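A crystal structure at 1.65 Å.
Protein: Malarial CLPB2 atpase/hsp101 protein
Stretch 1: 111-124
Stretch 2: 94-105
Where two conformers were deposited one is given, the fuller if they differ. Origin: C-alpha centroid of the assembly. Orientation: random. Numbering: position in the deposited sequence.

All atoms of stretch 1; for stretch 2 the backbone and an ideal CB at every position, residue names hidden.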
# COMPACT_ATOMS: atom_id res chain seq x y z
N LYS A 111 -12.43 1.73 -11.32
CA LYS A 111 -11.25 2.42 -10.80
C LYS A 111 -10.46 1.58 -9.78
O LYS A 111 -11.03 0.71 -9.09
CB LYS A 111 -11.63 3.74 -10.14
CG LYS A 111 -12.69 4.54 -10.85
CD LYS A 111 -12.11 5.35 -12.00
CE LYS A 111 -13.12 6.41 -12.45
NZ LYS A 111 -12.54 7.20 -13.56
N VAL A 112 -9.17 1.90 -9.65
CA VAL A 112 -8.31 1.26 -8.69
C VAL A 112 -8.39 2.02 -7.36
O VAL A 112 -8.03 3.18 -7.28
CB VAL A 112 -6.84 1.19 -9.18
CG1 VAL A 112 -5.98 0.43 -8.19
CG2 VAL A 112 -6.78 0.50 -10.55
N ASP A 113 -8.93 1.37 -6.33
CA ASP A 113 -9.10 1.98 -5.01
C ASP A 113 -8.06 1.44 -4.04
O ASP A 113 -7.23 0.59 -4.37
CB ASP A 113 -10.54 1.71 -4.49
CG ASP A 113 -11.03 2.78 -3.52
OD1 ASP A 113 -10.20 3.42 -2.85
OD2 ASP A 113 -12.26 2.99 -3.43
N VAL A 114 -8.12 1.92 -2.80
CA VAL A 114 -7.16 1.52 -1.79
C VAL A 114 -7.14 0.02 -1.49
O VAL A 114 -6.08 -0.53 -1.26
CB VAL A 114 -7.39 2.33 -0.49
CG1 VAL A 114 -6.33 2.02 0.53
CG2 VAL A 114 -7.35 3.80 -0.80
N GLU A 115 -8.31 -0.64 -1.50
CA GLU A 115 -8.34 -2.07 -1.24
C GLU A 115 -7.60 -2.84 -2.33
O GLU A 115 -7.03 -3.90 -2.07
CB GLU A 115 -9.77 -2.59 -1.22
CG GLU A 115 -10.62 -2.05 -0.05
CD GLU A 115 -11.26 -0.69 -0.32
OE1 GLU A 115 -10.89 0.02 -1.29
OE2 GLU A 115 -12.17 -0.32 0.47
N HIS A 116 -7.67 -2.33 -3.55
CA HIS A 116 -7.01 -3.01 -4.68
C HIS A 116 -5.50 -2.85 -4.59
O HIS A 116 -4.75 -3.79 -4.83
CB HIS A 116 -7.57 -2.46 -6.00
CG HIS A 116 -9.06 -2.58 -6.07
ND1 HIS A 116 -9.89 -1.48 -6.16
CD2 HIS A 116 -9.87 -3.66 -5.98
CE1 HIS A 116 -11.15 -1.89 -6.17
NE2 HIS A 116 -11.16 -3.21 -6.06
N LEU A 117 -5.07 -1.67 -4.16
CA LEU A 117 -3.67 -1.40 -3.88
C LEU A 117 -3.23 -2.30 -2.74
O LEU A 117 -2.15 -2.92 -2.80
CB LEU A 117 -3.49 0.08 -3.56
CG LEU A 117 -2.08 0.58 -3.35
CD1 LEU A 117 -1.19 0.27 -4.56
CD2 LEU A 117 -2.15 2.06 -3.11
N LEU A 118 -4.08 -2.45 -1.72
CA LEU A 118 -3.75 -3.33 -0.60
C LEU A 118 -3.51 -4.76 -1.11
O LEU A 118 -2.52 -5.41 -0.72
CB LEU A 118 -4.85 -3.27 0.49
CG LEU A 118 -4.49 -4.00 1.78
CD1 LEU A 118 -3.62 -3.15 2.67
CD2 LEU A 118 -5.77 -4.41 2.50
N SER A 119 -4.36 -5.23 -2.02
CA SER A 119 -4.21 -6.58 -2.54
C SER A 119 -2.89 -6.70 -3.30
O SER A 119 -2.14 -7.67 -3.15
CB SER A 119 -5.39 -6.89 -3.47
OG SER A 119 -5.24 -8.19 -4.00
N GLY A 120 -2.57 -5.68 -4.09
CA GLY A 120 -1.32 -5.66 -4.83
C GLY A 120 -0.09 -5.68 -3.93
O GLY A 120 0.87 -6.44 -4.16
N LEU A 121 -0.15 -4.89 -2.88
CA LEU A 121 0.95 -4.83 -1.92
C LEU A 121 1.23 -6.17 -1.24
O LEU A 121 2.36 -6.48 -0.86
CB LEU A 121 0.63 -3.78 -0.86
CG LEU A 121 0.73 -2.36 -1.34
CD1 LEU A 121 0.17 -1.44 -0.26
CD2 LEU A 121 2.22 -2.00 -1.68
N SER A 122 0.19 -6.98 -1.08
CA SER A 122 0.36 -8.28 -0.44
C SER A 122 1.29 -9.22 -1.23
O SER A 122 1.78 -10.20 -0.68
CB SER A 122 -0.99 -8.91 -0.15
OG SER A 122 -1.63 -9.37 -1.33
N ASN A 123 1.57 -8.92 -2.50
CA ASN A 123 2.56 -9.71 -3.26
C ASN A 123 3.97 -9.53 -2.73
O ASN A 123 4.80 -10.45 -2.83
CB ASN A 123 2.55 -9.35 -4.75
CG ASN A 123 3.63 -10.09 -5.55
OD1 ASN A 123 4.66 -9.52 -5.95
ND2 ASN A 123 3.42 -11.36 -5.75
N ASP A 124 4.28 -8.35 -2.22
CA ASP A 124 5.63 -8.06 -1.79
C ASP A 124 5.96 -8.89 -0.54
O ASP A 124 5.16 -8.95 0.40
CB ASP A 124 5.79 -6.59 -1.50
CG ASP A 124 7.19 -6.24 -1.06
OD1 ASP A 124 8.13 -6.31 -1.90
OD2 ASP A 124 7.35 -5.89 0.13
N UNK A 94 5.95 -1.46 -9.91
CA UNK A 94 5.23 -1.62 -11.16
C UNK A 94 4.36 -2.87 -11.09
O UNK A 94 3.19 -2.89 -11.55
CB UNK A 94 6.20 -1.70 -12.34
N UNK A 95 4.89 -3.90 -10.45
CA UNK A 95 4.09 -5.09 -10.19
C UNK A 95 2.92 -4.89 -9.22
O UNK A 95 1.82 -5.43 -9.43
CB UNK A 95 5.00 -6.19 -9.64
N UNK A 96 3.18 -4.24 -8.09
CA UNK A 96 2.11 -3.83 -7.20
C UNK A 96 0.91 -3.26 -7.97
O UNK A 96 -0.25 -3.70 -7.75
CB UNK A 96 2.63 -2.80 -6.20
N UNK A 97 1.19 -2.34 -8.90
CA UNK A 97 0.16 -1.61 -9.62
C UNK A 97 -0.51 -2.51 -10.66
O UNK A 97 -1.72 -2.45 -10.85
CB UNK A 97 0.76 -0.37 -10.29
N UNK A 98 0.28 -3.37 -11.31
CA UNK A 98 -0.31 -4.33 -12.24
C UNK A 98 -1.27 -5.27 -11.53
O UNK A 98 -2.35 -5.59 -12.04
CB UNK A 98 0.79 -5.14 -12.94
N UNK A 99 -0.88 -5.74 -10.34
CA UNK A 99 -1.76 -6.60 -9.57
C UNK A 99 -3.00 -5.86 -9.01
O UNK A 99 -4.12 -6.39 -9.02
CB UNK A 99 -0.97 -7.23 -8.42
N UNK A 100 -2.81 -4.62 -8.55
CA UNK A 100 -3.94 -3.78 -8.15
C UNK A 100 -4.96 -3.59 -9.25
O UNK A 100 -6.17 -3.72 -9.04
CB UNK A 100 -3.44 -2.41 -7.69
N UNK A 101 -4.46 -3.29 -10.45
CA UNK A 101 -5.30 -3.17 -11.63
C UNK A 101 -6.02 -4.48 -11.95
O UNK A 101 -7.21 -4.47 -12.25
CB UNK A 101 -4.46 -2.73 -12.83
N UNK A 102 -5.30 -5.59 -11.85
CA UNK A 102 -5.94 -6.89 -12.12
C UNK A 102 -7.04 -7.20 -11.11
O UNK A 102 -8.09 -7.77 -11.48
CB UNK A 102 -4.90 -8.01 -12.10
N UNK A 103 -6.78 -6.88 -9.84
CA UNK A 103 -7.75 -7.15 -8.78
C UNK A 103 -8.97 -6.27 -8.96
O UNK A 103 -10.10 -6.75 -8.78
CB UNK A 103 -7.13 -6.93 -7.40
N UNK A 104 -8.77 -5.00 -9.32
CA UNK A 104 -9.88 -4.08 -9.56
C UNK A 104 -10.75 -4.58 -10.71
O UNK A 104 -11.97 -4.63 -10.62
CB UNK A 104 -9.36 -2.67 -9.86
N UNK A 105 -10.06 -4.98 -11.74
CA UNK A 105 -10.93 -5.52 -12.91
C UNK A 105 -11.76 -6.86 -12.60
O UNK A 105 -12.93 -7.13 -12.99
CB UNK A 105 -10.01 -5.81 -14.10

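Stretch 2 is helical throughout, so what distinguishes one position from the next is what stretch 1 places before it. The two helix axes approach to 7.4 Å at 127°, close enough to favour small side chains where they meet.

At position 94 no atom of stretch 1 lies within 5.5 Å of the ideal CB, so almost any helix-compatible residue would do; it is Lys94, which makes no contact.

Position 95 points toward stretch 1, with the side chain of Asn123 5.0 Å from CB to OD1. A long polar residue could reach that amide. The residue is Glu95, whose OE2 comes 2.8 Å from Asn123 OD1 as modelled; the amide is probably turned over, which may allow a hydrogen bond.

Position 96 points sideways, between the carbonyl of Gly120 and the methyls of Leu117 and Leu121. A medium-sized residue, apolar or with a hydroxyl, would suit. Thr96 serves both surroundings: its CG2 packs 3.6 Å from Leu121 CD2, while OG1 is 2.8 Å from the O of a water that donates to Gly120 O. A CB on Gly120 would sit 2.4 Å from Thr96 O, a clash that glycine avoids.

Position 97 points away, but a long apolar chain could bend back; Leu97 brings CD2 to 4.0 Å from Leu117 CD1.

Position 99 points toward stretch 1, its ideal CB 3.9 Å from Gly120 CA, with Asn123 within reach of a longer chain. A flexible apolar residue fits: Leu99 sets CD1 3.5 Å from Asn123 CB.

At position 100 the ideal CB is already 3.4 Å from His116 O, 3.8 Å from Val112 CG1 and 3.9 Å from Leu117 CA. So crowded a site favours a small residue, and Ala100 fills it with one methyl. Its CA also makes a CA-H...O contact with His116 O at 3.4 Å.

Position 101 points away, though a chain with a methylene stem can brush Val112. Glu101 does so, CG lying 3.9 Å from Val112 CG2, while its carboxylate bonds elsewhere in the structure.

Position 103 faces Ser119 and the His116 ring; a small residue suits, and Ala103 CB lies 4.1 Å from Ser119 OG.

Position 104 points at the imidazole, favouring a compact residue. Ala104 lays its CA over one ring face, 3.8 Å from the centroid of His116, with CB 3.8 Å from Lys111 O.

Positions 98, 102 and 105 have no atom of stretch 1 within 5.5 Å of the ideal CB, so many residues would do; they are Ala98, Ala102 and Asn105.

Stretch 2 94-105: KETLALAEAAAN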
# COMPACT_ATOMS: atom_id res chain seq x y z
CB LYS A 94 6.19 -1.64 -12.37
CG LYS A 94 6.88 -0.29 -12.59
CD LYS A 94 7.81 -0.29 -13.81
CE LYS A 94 8.51 1.05 -13.94
NZ LYS A 94 9.65 0.97 -14.91
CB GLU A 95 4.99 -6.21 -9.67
CG GLU A 95 4.29 -7.54 -9.50
CD GLU A 95 5.23 -8.64 -9.05
OE1 GLU A 95 6.46 -8.41 -9.05
OE2 GLU A 95 4.75 -9.74 -8.69
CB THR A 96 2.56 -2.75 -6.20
OG1 THR A 96 3.75 -3.18 -5.55
CG2 THR A 96 1.47 -2.57 -5.16
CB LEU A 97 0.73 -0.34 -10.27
CG LEU A 97 1.35 0.60 -9.22
CD1 LEU A 97 1.95 1.85 -9.84
CD2 LEU A 97 0.27 0.99 -8.25
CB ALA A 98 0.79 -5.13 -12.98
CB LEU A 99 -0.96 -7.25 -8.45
CG LEU A 99 0.09 -8.25 -8.89
CD1 LEU A 99 1.00 -8.54 -7.74
CD2 LEU A 99 -0.63 -9.52 -9.33
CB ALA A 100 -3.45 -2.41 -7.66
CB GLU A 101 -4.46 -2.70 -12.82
CG GLU A 101 -4.09 -1.23 -12.73
CD GLU A 101 -3.08 -0.80 -13.80
OE1 GLU A 101 -3.23 -1.23 -14.97
OE2 GLU A 101 -2.15 -0.05 -13.46
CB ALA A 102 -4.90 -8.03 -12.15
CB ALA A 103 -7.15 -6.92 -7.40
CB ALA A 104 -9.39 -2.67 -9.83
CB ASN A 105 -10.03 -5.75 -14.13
CG ASN A 105 -9.59 -4.44 -14.76
OD1 ASN A 105 -10.25 -3.41 -14.58
ND2 ASN A 105 -8.48 -4.47 -15.50
O HOH W 1 3.66 -5.60 -4.15
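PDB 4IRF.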